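Local coordinates for protein iron Super-Oxide Dismutase (Plasmodium knowlesi, PDB 2AWP) that destroys superoxide radicals, probably using an iron ion to convert two of them, with two protons, into hydrogen peroxide and dioxygen, at residues M1-P6 with G34-L39; L8-N13 with D79-N84; Q98-S103 with N131-I136. One frame throughout, in Å; residues are numbered along the deposited sequence.

Interaction 1: M1-P6 with G34-L39; sequences MAIILP and GYVNKL
In the N-terminal alpha-hairpin domain of this iron superoxide dismutase, the N-terminal segment M1-P6, extended from I3 onward, lies against one side of the long helix 21-43, on the turns formed by G34-L39. V36 is the middle of the contact, and its CA is 6.3 Å from that of L5.

The packing is apolar. V36 CG2 packs on the L5 side chain, while CG1 turns to the backbone from I3 to L5. CG2, anti to the carbonyl carbon, is 3.9 Å from CD1 of L5, whose side chain crosses that of V36 at about a right angle. The leucine has CG anti to its own backbone N (chi1 -177°), so CB and CD1 both lie against this one methyl. One turn of helix further on, I3 and L39 cross obliquely, and I3 CG1 meets L39 CD2 at 3.9 Å. L39 also touches I71 of helix 62-79, the other arm of the hairpin, whereas L5 reaches Y28, H32 and A33 along helix 21-43.

Polar bonds to the same helix flank the packing: P6 O accepts from Y28 OH, and I3 O from N40 ND2. The second methyl of V36, CG1, anti to the backbone N (chi1 174°), points at that same isoleucine carbonyl, with V36 CG1 3.3 Å from I3 O.

Interaction 2: L8-N13 with D79-N84; sequences LKYALN and DSMGPN
Two irregular segments, L8-N13 ahead of the first long helix and D79-N84 at the end of helix 62-79, run side by side over K9-Y10 and D79-P83, after which the first turns away; CA atoms are 7.2 Å apart at K9 and D79 and 6.9 Å apart at Y10 and G82.

K9 and D79 form a salt bridge in which the lysine bends at its last torsion (chi4 69°) and brings NZ to 3.1 Å from D79 OD2; as a hydrogen bond this is weak. The two side chains cross at about a right angle, and K9 CD runs alongside D79 OD1. That second oxygen is engaged by a water, which donates to D79 OD1 and accepts from K9 N, so the carboxylate is held to both the side chain and the backbone of the same residue.

Y10 carries the rest of the contact. Its CG sits between the backbone N and the carbonyl carbon, the crowded position (chi1 41°), which lays the ring along M81-P83. P83 CD packs 3.6 Å from Y10 CB, M81 O approaches Y10 CE2 at 3.3 Å, and G82 CA lies beside the same ring carbon, CE2, in an oblique approach. The phenol OH reaches past M81 CB to bond with W78 O.

M81 O is bound by N184 ND2, and the M81 side chain continues inward to L15, I19 and L182. The contact thus joins the N-terminal loop to the exit of helix 62-79, with F187 of helix 185-196 against D79 and S80, and T156 of strand 151-158 bonded to S80 OG.

Interaction 3: Q98-S103 with N131-I136; sequences QEDFGS and NNKLVI
A single direct hydrogen bond links the segments: L134 N donates to D100 OD2 at 2.8 Å, nearly straight at 167°, although the donor stands above the carboxylate plane, 39° out of it. The D100 CG is anti to its carbonyl carbon (chi1 -63°), which turns the carboxylate toward the start of the strand. Its other oxygen, OD1, accepts from a water that also accepts a hydrogen bond from K133 NZ; the lysine nitrogen itself stays 4.4 Å from D100 OD1, too far for a salt bridge, so the water bridges the two charges. A second water donates to both D100 O and L134 O, and it lies above one face of the F101 ring, displaced toward its rim.

F101 packs on L134 CB from another direction than the carboxylate. Its CE2 meets L134 CB at 3.6 Å, the two side chains crossing at about a right angle, while CZ lies near L134 O. CE1 reaches I136 CD1 at 4.0 Å.

These contacts fasten the C-terminal end of helix 92-101 to strand 134-140, an outer strand of the three-stranded antiparallel sheet in the C-terminal alpha/beta domain of the Fe/Mn superoxide dismutases.

Further out, G102 leaves the helix with a positive phi, and S103 then N-caps helix 104-117 through its OG and N106 N. F107 of that helix meets the F101 ring, and I136 packs on its E110, F111 and V114. K96, one turn back on helix 92-101, donates from NZ to N132 O and forms a long, weak ion pair with D100 OD2.

Interactions 1 and 2 share the N-terminal lead-in: residues 1-6 and 8-13 adjoin in sequence, yet the two contact centres are 20 Å apart because one packs on helix 21-43 and the other on the exit of helix 62-79. Both come close to the predicted iron site. The L5 side chain in interaction 1 is about 7 Å from that of H74, and the M81 side chain in interaction 2 is about 7 Å from those of H27 and D158. Interaction 3 belongs to the C-terminal domain, away from the presumed metal ligands; its centre is 35 Å from that of interaction 1, across the chain's centre, and 26 Å from that of interaction 2.

Interaction 1: M1-P6 with G34-L39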
ATOM      1  N   MET A   1       6.550 -17.383 -22.922  1.00 34.33           N
ATOM      2  CA  MET A   1       6.826 -16.770 -21.591  1.00 33.39           C
ATOM      3  C   MET A   1       6.591 -17.809 -20.515  1.00 32.50           C
ATOM      4  O   MET A   1       5.452 -18.185 -20.238  1.00 33.22           O
ATOM      5  CB  MET A   1       5.937 -15.550 -21.359  1.00 35.12           C
ATOM      6  CG  MET A   1       6.195 -14.383 -22.325  1.00 37.06           C
ATOM      7  SD  MET A   1       7.746 -13.516 -21.969  1.00 44.25           S
ATOM      8  CE  MET A   1       7.948 -12.570 -23.490  1.00 40.95           C
ATOM      9  N   ALA A   2       7.683 -18.282 -19.926  1.00 30.35           N
ATOM     10  CA  ALA A   2       7.656 -19.264 -18.857  1.00 28.47           C
ATOM     11  C   ALA A   2       6.468 -19.153 -17.866  1.00 26.70           C
ATOM     12  O   ALA A   2       5.854 -20.177 -17.544  1.00 27.85           O
ATOM     13  CB  ALA A   2       8.981 -19.261 -18.115  1.00 28.76           C
ATOM     14  N   ILE A   3       6.154 -17.952 -17.367  1.00 23.43           N
ATOM     15  CA  ILE A   3       5.028 -17.813 -16.402  1.00 20.56           C
ATOM     16  C   ILE A   3       3.779 -17.273 -17.117  1.00 18.08           C
ATOM     17  O   ILE A   3       3.826 -16.238 -17.781  1.00 16.12           O
ATOM     18  CB  ILE A   3       5.385 -16.938 -15.143  1.00 20.43           C
ATOM     19  CG1 ILE A   3       6.709 -17.373 -14.486  1.00 20.59           C
ATOM     20  CG2 ILE A   3       4.226 -16.923 -14.103  1.00 21.77           C
ATOM     21  CD1 ILE A   3       6.668 -18.709 -13.781  1.00 22.03           C
ATOM     22  N   ILE A   4       2.674 -17.998 -16.981  1.00 16.58           N
ATOM     23  CA  ILE A   4       1.404 -17.605 -17.589  1.00 15.90           C
ATOM     24  C   ILE A   4       0.396 -17.188 -16.535  1.00 14.54           C
ATOM     25  O   ILE A   4       0.220 -17.891 -15.537  1.00 15.59           O
ATOM     26  CB  ILE A   4       0.789 -18.759 -18.448  1.00 16.21           C
ATOM     27  CG1 ILE A   4       1.744 -19.124 -19.610  1.00 17.22           C
ATOM     28  CG2 ILE A   4      -0.609 -18.371 -18.981  1.00 16.31           C
ATOM     29  CD1 ILE A   4       1.446 -20.490 -20.310  1.00 15.63           C
ATOM     30  N   LEU A   5      -0.277 -16.059 -16.768  1.00 13.96           N
ATOM     31  CA  LEU A   5      -1.408 -15.606 -15.930  1.00 12.71           C
ATOM     32  C   LEU A   5      -2.576 -16.624 -15.935  1.00 13.12           C
ATOM     33  O   LEU A   5      -3.213 -16.836 -16.962  1.00 12.57           O
ATOM     34  CB  LEU A   5      -1.909 -14.225 -16.402  1.00 12.15           C
ATOM     35  CG  LEU A   5      -3.039 -13.591 -15.568  1.00 12.31           C
ATOM     36  CD1 LEU A   5      -2.566 -13.271 -14.133  1.00  8.02           C
ATOM     37  CD2 LEU A   5      -3.669 -12.323 -16.254  1.00 12.38           C
ATOM     38  N   PRO A   6      -2.859 -17.264 -14.785  1.00 13.32           N
ATOM     39  CA  PRO A   6      -4.000 -18.167 -14.784  1.00 13.25           C
ATOM     40  C   PRO A   6      -5.293 -17.431 -14.959  1.00 13.89           C
ATOM     41  O   PRO A   6      -5.462 -16.326 -14.436  1.00 13.64           O
ATOM     42  CB  PRO A   6      -3.940 -18.823 -13.397  1.00 13.28           C
ATOM     43  CG  PRO A   6      -2.525 -18.699 -12.998  1.00 13.26           C
ATOM     44  CD  PRO A   6      -2.142 -17.310 -13.499  1.00 13.13           C
ATOM     45  N   GLY A  34       0.316  -7.467 -14.916  1.00  8.38           N
ATOM     46  CA  GLY A  34       1.541  -6.706 -14.737  1.00  8.93           C
ATOM     47  C   GLY A  34       2.632  -7.395 -13.936  1.00  9.98           C
ATOM     48  O   GLY A  34       3.823  -7.265 -14.278  1.00  8.90           O
ATOM     49  N   TYR A  35       2.252  -8.095 -12.853  1.00  9.99           N
ATOM     50  CA  TYR A  35       3.221  -8.857 -12.064  1.00 10.05           C
ATOM     51  C   TYR A  35       3.788 -10.057 -12.851  1.00 11.04           C
ATOM     52  O   TYR A  35       4.973 -10.355 -12.732  1.00 10.99           O
ATOM     53  CB  TYR A  35       2.598  -9.397 -10.796  1.00 10.23           C
ATOM     54  CG  TYR A  35       2.170  -8.353  -9.766  1.00 10.84           C
ATOM     55  CD1 TYR A  35       3.105  -7.495  -9.186  1.00 10.21           C
ATOM     56  CD2 TYR A  35       0.853  -8.307  -9.319  1.00  9.56           C
ATOM     57  CE1 TYR A  35       2.732  -6.555  -8.220  1.00 10.52           C
ATOM     58  CE2 TYR A  35       0.446  -7.363  -8.340  1.00 10.74           C
ATOM     59  CZ  TYR A  35       1.387  -6.506  -7.792  1.00 11.31           C
ATOM     60  OH  TYR A  35       0.990  -5.597  -6.829  1.00 14.08           O
ATOM     61  N   VAL A  36       2.928 -10.746 -13.613  1.00 10.58           N
ATOM     62  CA  VAL A  36       3.367 -11.796 -14.548  1.00 10.88           C
ATOM     63  C   VAL A  36       4.360 -11.249 -15.598  1.00 11.27           C
ATOM     64  O   VAL A  36       5.449 -11.797 -15.740  1.00 11.38           O
ATOM     65  CB  VAL A  36       2.180 -12.517 -15.227  1.00 11.52           C
ATOM     66  CG1 VAL A  36       2.644 -13.496 -16.309  1.00 10.74           C
ATOM     67  CG2 VAL A  36       1.331 -13.273 -14.202  1.00  9.59           C
ATOM     68  N   ASN A  37       3.998 -10.173 -16.302  1.00 11.42           N
ATOM     69  CA  ASN A  37       4.854  -9.596 -17.327  1.00 12.83           C
ATOM     70  C   ASN A  37       6.163  -9.153 -16.708  1.00 13.60           C
ATOM     71  O   ASN A  37       7.242  -9.416 -17.265  1.00 13.87           O
ATOM     72  CB  ASN A  37       4.143  -8.444 -18.080  1.00 13.14           C
ATOM     73  CG  ASN A  37       2.827  -8.901 -18.701  1.00 13.87           C
ATOM     74  OD1 ASN A  37       2.653 -10.097 -18.949  1.00 16.90           O
ATOM     75  ND2 ASN A  37       1.882  -7.979 -18.917  1.00 12.22           N
ATOM     76  N   LYS A  38       6.083  -8.572 -15.514  1.00 13.32           N
ATOM     77  CA  LYS A  38       7.285  -8.087 -14.873  1.00 14.15           C
ATOM     78  C   LYS A  38       8.202  -9.231 -14.446  1.00 13.83           C
ATOM     79  O   LYS A  38       9.410  -9.173 -14.673  1.00 13.91           O
ATOM     80  CB  LYS A  38       6.958  -7.139 -13.714  1.00 14.35           C
ATOM     81  CG  LYS A  38       8.208  -6.645 -12.972  1.00 18.00           C
ATOM     82  CD  LYS A  38       8.441  -5.161 -13.164  1.00 26.00           C
ATOM     83  CE  LYS A  38       9.284  -4.849 -14.413  1.00 30.18           C
ATOM     84  NZ  LYS A  38      10.770  -4.961 -14.170  1.00 34.71           N
ATOM     85  N   LEU A  39       7.640 -10.263 -13.819  1.00 13.16           N
ATOM     86  CA  LEU A  39       8.448 -11.408 -13.404  1.00 12.96           C
ATOM     87  C   LEU A  39       9.177 -12.064 -14.564  1.00 12.71           C
ATOM     88  O   LEU A  39      10.369 -12.369 -14.449  1.00 11.92           O
ATOM     89  CB  LEU A  39       7.611 -12.469 -12.687  1.00 12.24           C
ATOM     90  CG  LEU A  39       8.421 -13.638 -12.106  1.00 11.92           C
ATOM     91  CD1 LEU A  39       9.295 -13.193 -10.927  1.00 11.41           C
ATOM     92  CD2 LEU A  39       7.476 -14.767 -11.714  1.00 11.35           C
TER

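Interaction 2: L8-N13 with D79-N84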
ATOM      1  N   LEU A   8      -9.153 -16.360 -14.507  1.00 15.66           N
ATOM      2  CA  LEU A   8     -10.270 -16.323 -13.559  1.00 15.40           C
ATOM      3  C   LEU A   8     -11.248 -17.455 -13.856  1.00 15.68           C
ATOM      4  O   LEU A   8     -11.490 -17.792 -15.018  1.00 14.84           O
ATOM      5  CB  LEU A   8     -11.018 -14.990 -13.652  1.00 14.74           C
ATOM      6  CG  LEU A   8     -10.326 -13.651 -13.349  1.00 15.66           C
ATOM      7  CD1 LEU A   8     -11.300 -12.533 -13.547  1.00 13.04           C
ATOM      8  CD2 LEU A   8      -9.750 -13.554 -11.928  1.00 12.81           C
ATOM      9  N   LYS A   9     -11.859 -17.995 -12.802  1.00 15.07           N
ATOM     10  CA  LYS A   9     -12.791 -19.100 -12.947  1.00 15.03           C
ATOM     11  C   LYS A   9     -14.231 -18.646 -13.182  1.00 15.01           C
ATOM     12  O   LYS A   9     -15.174 -19.444 -13.080  1.00 15.83           O
ATOM     13  CB  LYS A   9     -12.672 -20.002 -11.709  1.00 14.42           C
ATOM     14  CG  LYS A   9     -11.276 -20.685 -11.662  1.00 15.95           C
ATOM     15  CD  LYS A   9     -11.067 -21.475 -10.382  1.00 19.02           C
ATOM     16  CE  LYS A   9      -9.904 -22.442 -10.577  1.00 21.74           C
ATOM     17  NZ  LYS A   9      -8.630 -21.703 -10.695  1.00 26.03           N
ATOM     18  N   TYR A  10     -14.381 -17.356 -13.455  1.00 14.00           N
ATOM     19  CA  TYR A  10     -15.660 -16.687 -13.569  1.00 13.98           C
ATOM     20  C   TYR A  10     -15.472 -15.396 -14.376  1.00 14.43           C
ATOM     21  O   TYR A  10     -14.338 -14.925 -14.619  1.00 13.61           O
ATOM     22  CB  TYR A  10     -16.260 -16.350 -12.173  1.00 13.31           C
ATOM     23  CG  TYR A  10     -15.253 -15.826 -11.154  1.00 12.40           C
ATOM     24  CD1 TYR A  10     -14.739 -14.514 -11.242  1.00 13.39           C
ATOM     25  CD2 TYR A  10     -14.791 -16.645 -10.122  1.00 11.55           C
ATOM     26  CE1 TYR A  10     -13.797 -14.035 -10.323  1.00 12.76           C
ATOM     27  CE2 TYR A  10     -13.851 -16.181  -9.199  1.00 12.34           C
ATOM     28  CZ  TYR A  10     -13.368 -14.865  -9.300  1.00 11.50           C
ATOM     29  OH  TYR A  10     -12.457 -14.393  -8.402  1.00 10.94           O
ATOM     30  N   ALA A  11     -16.599 -14.824 -14.771  1.00 14.56           N
ATOM     31  CA  ALA A  11     -16.623 -13.603 -15.558  1.00 14.63           C
ATOM     32  C   ALA A  11     -16.171 -12.386 -14.727  1.00 15.21           C
ATOM     33  O   ALA A  11     -16.240 -12.382 -13.479  1.00 15.37           O
ATOM     34  CB  ALA A  11     -18.032 -13.378 -16.137  1.00 14.67           C
ATOM     35  N   LEU A  12     -15.717 -11.366 -15.447  1.00 13.82           N
ATOM     36  CA  LEU A  12     -15.170 -10.151 -14.875  1.00 13.96           C
ATOM     37  C   LEU A  12     -16.194  -9.416 -14.029  1.00 13.07           C
ATOM     38  O   LEU A  12     -15.833  -8.706 -13.109  1.00 12.49           O
ATOM     39  CB  LEU A  12     -14.674  -9.251 -16.023  1.00 14.11           C
ATOM     40  CG  LEU A  12     -13.460  -8.374 -15.820  1.00 13.23           C
ATOM     41  CD1 LEU A  12     -12.217  -9.217 -15.580  1.00 11.34           C
ATOM     42  CD2 LEU A  12     -13.295  -7.517 -17.051  1.00 11.85           C
ATOM     43  N   ASN A  13     -17.476  -9.598 -14.343  1.00 12.31           N
ATOM     44  CA  ASN A  13     -18.559  -8.977 -13.588  1.00 13.09           C
ATOM     45  C   ASN A  13     -19.182  -9.942 -12.555  1.00 12.18           C
ATOM     46  O   ASN A  13     -20.194  -9.616 -11.971  1.00 13.59           O
ATOM     47  CB  ASN A  13     -19.673  -8.456 -14.537  1.00 12.50           C
ATOM     48  CG  ASN A  13     -20.407  -9.578 -15.223  1.00 15.15           C
ATOM     49  OD1 ASN A  13     -20.013 -10.729 -15.106  1.00 14.66           O
ATOM     50  ND2 ASN A  13     -21.440  -9.252 -15.983  1.00 16.98           N
ATOM     51  N   ASP A  79      -9.348 -17.263  -6.709  1.00 10.75           N
ATOM     52  CA  ASP A  79      -9.874 -18.602  -6.404  1.00 10.83           C
ATOM     53  C   ASP A  79     -10.572 -18.706  -5.053  1.00 10.81           C
ATOM     54  O   ASP A  79     -11.443 -19.584  -4.852  1.00  8.94           O
ATOM     55  CB  ASP A  79      -8.773 -19.660  -6.541  1.00 10.69           C
ATOM     56  CG  ASP A  79      -8.222 -19.729  -7.942  1.00 13.84           C
ATOM     57  OD1 ASP A  79      -8.747 -19.004  -8.831  1.00 13.45           O
ATOM     58  OD2 ASP A  79      -7.249 -20.498  -8.150  1.00 17.03           O
ATOM     59  N   SER A  80     -10.218 -17.791  -4.145  1.00 10.05           N
ATOM     60  CA  SER A  80     -10.883 -17.674  -2.834  1.00 10.84           C
ATOM     61  C   SER A  80     -12.269 -17.041  -2.893  1.00 10.74           C
ATOM     62  O   SER A  80     -12.949 -16.928  -1.859  1.00 11.50           O
ATOM     63  CB  SER A  80     -10.024 -16.842  -1.857  1.00 10.68           C
ATOM     64  OG  SER A  80      -8.868 -17.558  -1.456  1.00 12.13           O
ATOM     65  N   MET A  81     -12.679 -16.609  -4.085  1.00 10.78           N
ATOM     66  CA  MET A  81     -13.976 -15.970  -4.290  1.00 10.32           C
ATOM     67  C   MET A  81     -14.729 -16.630  -5.424  1.00 10.73           C
ATOM     68  O   MET A  81     -14.175 -17.451  -6.122  1.00 12.09           O
ATOM     69  CB  MET A  81     -13.795 -14.484  -4.645  1.00 10.54           C
ATOM     70  CG  MET A  81     -13.232 -13.688  -3.504  1.00  8.97           C
ATOM     71  SD  MET A  81     -13.073 -11.955  -3.909  1.00  9.84           S
ATOM     72  CE  MET A  81     -11.790 -11.993  -5.168  1.00  9.99           C
ATOM     73  N   GLY A  82     -15.977 -16.224  -5.635  1.00 11.59           N
ATOM     74  CA  GLY A  82     -16.747 -16.719  -6.766  1.00 13.24           C
ATOM     75  C   GLY A  82     -18.184 -16.266  -6.771  1.00 13.68           C
ATOM     76  O   GLY A  82     -18.695 -15.793  -5.744  1.00 13.58           O
ATOM     77  N   PRO A  83     -18.862 -16.422  -7.925  1.00 14.62           N
ATOM     78  CA  PRO A  83     -20.294 -16.161  -7.933  1.00 15.73           C
ATOM     79  C   PRO A  83     -21.005 -17.345  -7.248  1.00 16.35           C
ATOM     80  O   PRO A  83     -20.455 -18.438  -7.180  1.00 16.93           O
ATOM     81  CB  PRO A  83     -20.641 -16.074  -9.437  1.00 14.59           C
ATOM     82  CG  PRO A  83     -19.627 -16.981 -10.091  1.00 15.85           C
ATOM     83  CD  PRO A  83     -18.361 -16.855  -9.252  1.00 14.94           C
ATOM     84  N   ASN A  84     -22.185 -17.111  -6.698  1.00 17.81           N
ATOM     85  CA  ASN A  84     -22.939 -18.189  -6.065  1.00 19.17           C
ATOM     86  C   ASN A  84     -22.197 -18.798  -4.849  1.00 18.51           C
ATOM     87  O   ASN A  84     -22.306 -19.989  -4.580  1.00 18.23           O
ATOM     88  CB  ASN A  84     -23.239 -19.283  -7.105  1.00 20.29           C
ATOM     89  CG  ASN A  84     -23.642 -18.713  -8.478  1.00 24.82           C
ATOM     90  OD1 ASN A  84     -23.102 -19.120  -9.531  1.00 29.05           O
ATOM     91  ND2 ASN A  84     -24.568 -17.754  -8.470  1.00 28.05           N
TER
HETATM   92  O   HOH W   1     -10.729 -17.495 -10.039  1.00 10.61           O

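Interaction 3: Q98-S103 with N131-I136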
ATOM      1  N   GLN A  98     -15.656 -24.373  13.343  1.00 12.00           N
ATOM      2  CA  GLN A  98     -16.307 -24.609  14.650  1.00 12.63           C
ATOM      3  C   GLN A  98     -15.260 -25.007  15.702  1.00 11.56           C
ATOM      4  O   GLN A  98     -15.255 -24.476  16.807  1.00 11.42           O
ATOM      5  CB  GLN A  98     -17.409 -25.687  14.550  1.00 12.48           C
ATOM      6  CG  GLN A  98     -18.629 -25.258  13.741  1.00 12.92           C
ATOM      7  CD  GLN A  98     -19.461 -26.425  13.241  1.00 13.19           C
ATOM      8  OE1 GLN A  98     -19.093 -27.599  13.425  1.00 14.77           O
ATOM      9  NE2 GLN A  98     -20.599 -26.112  12.599  1.00 10.79           N
ATOM     10  N   GLU A  99     -14.377 -25.944  15.361  1.00 12.50           N
ATOM     11  CA  GLU A  99     -13.417 -26.468  16.319  1.00 12.51           C
ATOM     12  C   GLU A  99     -12.426 -25.417  16.773  1.00 13.13           C
ATOM     13  O   GLU A  99     -12.098 -25.313  17.968  1.00 12.86           O
ATOM     14  CB  GLU A  99     -12.655 -27.649  15.707  1.00 13.41           C
ATOM     15  CG  GLU A  99     -13.494 -28.879  15.536  1.00 15.91           C
ATOM     16  CD  GLU A  99     -12.768 -29.972  14.763  1.00 21.19           C
ATOM     17  OE1 GLU A  99     -11.524 -29.880  14.640  1.00 24.23           O
ATOM     18  OE2 GLU A  99     -13.438 -30.911  14.276  1.00 22.41           O
ATOM     19  N   ASP A 100     -11.944 -24.622  15.812  1.00 12.82           N
ATOM     20  CA  ASP A 100     -10.806 -23.760  16.060  1.00 12.12           C
ATOM     21  C   ASP A 100     -11.206 -22.322  16.413  1.00 11.59           C
ATOM     22  O   ASP A 100     -10.416 -21.600  17.011  1.00 11.43           O
ATOM     23  CB  ASP A 100      -9.815 -23.842  14.865  1.00 12.28           C
ATOM     24  CG  ASP A 100      -9.229 -25.244  14.690  1.00 12.44           C
ATOM     25  OD1 ASP A 100      -9.379 -26.094  15.610  1.00 10.45           O
ATOM     26  OD2 ASP A 100      -8.644 -25.523  13.628  1.00  9.98           O
ATOM     27  N   PHE A 101     -12.427 -21.911  16.068  1.00 11.34           N
ATOM     28  CA  PHE A 101     -12.896 -20.553  16.415  1.00 11.60           C
ATOM     29  C   PHE A 101     -14.154 -20.546  17.265  1.00 11.50           C
ATOM     30  O   PHE A 101     -14.541 -19.495  17.774  1.00 12.14           O
ATOM     31  CB  PHE A 101     -13.097 -19.668  15.144  1.00 12.62           C
ATOM     32  CG  PHE A 101     -11.836 -19.484  14.332  1.00 11.32           C
ATOM     33  CD1 PHE A 101     -10.937 -18.476  14.642  1.00 12.65           C
ATOM     34  CD2 PHE A 101     -11.537 -20.337  13.288  1.00 13.56           C
ATOM     35  CE1 PHE A 101      -9.760 -18.293  13.904  1.00  7.25           C
ATOM     36  CE2 PHE A 101     -10.337 -20.177  12.526  1.00 13.42           C
ATOM     37  CZ  PHE A 101      -9.451 -19.166  12.847  1.00 11.86           C
ATOM     38  N   GLY A 102     -14.779 -21.711  17.435  1.00 11.53           N
ATOM     39  CA  GLY A 102     -16.021 -21.814  18.229  1.00 11.37           C
ATOM     40  C   GLY A 102     -17.266 -21.679  17.382  1.00 11.58           C
ATOM     41  O   GLY A 102     -18.278 -22.359  17.622  1.00 11.78           O
ATOM     42  N   SER A 103     -17.205 -20.795  16.373  1.00 12.07           N
ATOM     43  CA  SER A 103     -18.332 -20.535  15.474  1.00 11.64           C
ATOM     44  C   SER A 103     -17.843 -19.816  14.230  1.00 11.95           C
ATOM     45  O   SER A 103     -16.801 -19.159  14.268  1.00 11.75           O
ATOM     46  CB  SER A 103     -19.398 -19.678  16.172  1.00 11.69           C
ATOM     47  OG  SER A 103     -18.998 -18.342  16.367  1.00 11.05           O
ATOM     48  N   ASN A 131       0.653 -26.617  13.644  1.00 11.60           N
ATOM     49  CA  ASN A 131       0.047 -27.460  14.686  1.00 11.08           C
ATOM     50  C   ASN A 131      -1.357 -27.979  14.271  1.00 11.18           C
ATOM     51  O   ASN A 131      -2.162 -28.363  15.124  1.00 10.72           O
ATOM     52  CB  ASN A 131       0.082 -26.686  16.031  1.00 11.03           C
ATOM     53  CG  ASN A 131      -0.567 -27.428  17.212  1.00 11.89           C
ATOM     54  OD1 ASN A 131      -1.377 -26.841  17.933  1.00 11.19           O
ATOM     55  ND2 ASN A 131      -0.197 -28.689  17.432  1.00  9.82           N
ATOM     56  N   ASN A 132      -1.647 -27.977  12.964  1.00 10.80           N
ATOM     57  CA  ASN A 132      -2.914 -28.518  12.429  1.00 12.51           C
ATOM     58  C   ASN A 132      -4.134 -27.703  12.888  1.00 11.60           C
ATOM     59  O   ASN A 132      -5.222 -28.235  12.926  1.00 10.92           O
ATOM     60  CB  ASN A 132      -3.091 -30.005  12.862  1.00 12.97           C
ATOM     61  CG  ASN A 132      -3.846 -30.849  11.828  1.00 19.84           C
ATOM     62  OD1 ASN A 132      -4.855 -31.516  12.148  1.00 22.66           O
ATOM     63  ND2 ASN A 132      -3.358 -30.833  10.585  1.00 20.63           N
ATOM     64  N   LYS A 133      -3.933 -26.446  13.303  1.00 11.11           N
ATOM     65  CA  LYS A 133      -5.049 -25.585  13.736  1.00 10.25           C
ATOM     66  C   LYS A 133      -5.260 -24.436  12.760  1.00 10.13           C
ATOM     67  O   LYS A 133      -4.285 -23.787  12.346  1.00  9.17           O
ATOM     68  CB  LYS A 133      -4.794 -24.962  15.114  1.00 10.77           C
ATOM     69  CG  LYS A 133      -4.571 -25.935  16.279  1.00 13.07           C
ATOM     70  CD  LYS A 133      -5.678 -26.927  16.446  1.00 14.23           C
ATOM     71  CE  LYS A 133      -5.658 -27.493  17.882  1.00 18.08           C
ATOM     72  NZ  LYS A 133      -6.665 -28.554  18.011  1.00 20.26           N
ATOM     73  N   LEU A 134      -6.525 -24.124  12.462  1.00 10.22           N
ATOM     74  CA  LEU A 134      -6.842 -22.905  11.688  1.00 10.81           C
ATOM     75  C   LEU A 134      -6.561 -21.656  12.503  1.00 10.38           C
ATOM     76  O   LEU A 134      -7.015 -21.512  13.627  1.00 10.39           O
ATOM     77  CB  LEU A 134      -8.310 -22.863  11.223  1.00  9.75           C
ATOM     78  CG  LEU A 134      -8.771 -23.871  10.167  1.00 11.69           C
ATOM     79  CD1 LEU A 134     -10.260 -23.635   9.820  1.00 10.93           C
ATOM     80  CD2 LEU A 134      -7.906 -23.833   8.925  1.00  8.15           C
ATOM     81  N   VAL A 135      -5.822 -20.731  11.909  1.00 10.87           N
ATOM     82  CA  VAL A 135      -5.626 -19.443  12.523  1.00  9.41           C
ATOM     83  C   VAL A 135      -5.741 -18.337  11.456  1.00 10.29           C
ATOM     84  O   VAL A 135      -5.710 -18.609  10.244  1.00 10.45           O
ATOM     85  CB  VAL A 135      -4.267 -19.374  13.268  1.00  9.95           C
ATOM     86  CG1 VAL A 135      -4.183 -20.468  14.412  1.00  7.66           C
ATOM     87  CG2 VAL A 135      -3.087 -19.469  12.292  1.00  8.21           C
ATOM     88  N   ILE A 136      -5.836 -17.101  11.919  1.00 10.22           N
ATOM     89  CA  ILE A 136      -5.826 -15.936  11.054  1.00 10.71           C
ATOM     90  C   ILE A 136      -4.450 -15.286  11.142  1.00 10.98           C
ATOM     91  O   ILE A 136      -3.933 -15.082  12.232  1.00 11.02           O
ATOM     92  CB  ILE A 136      -6.896 -14.887  11.482  1.00 10.42           C
ATOM     93  CG1 ILE A 136      -8.302 -15.427  11.289  1.00 10.28           C
ATOM     94  CG2 ILE A 136      -6.726 -13.595  10.699  1.00  9.25           C
ATOM     95  CD1 ILE A 136      -9.345 -14.683  12.164  1.00  8.97           C
TER
HETATM   96  O   HOH W   2      -7.655 -20.956  16.070  1.00 13.63           O
HETATM   97  O   HOH W   3      -8.849 -26.619  18.171  1.00 19.82           O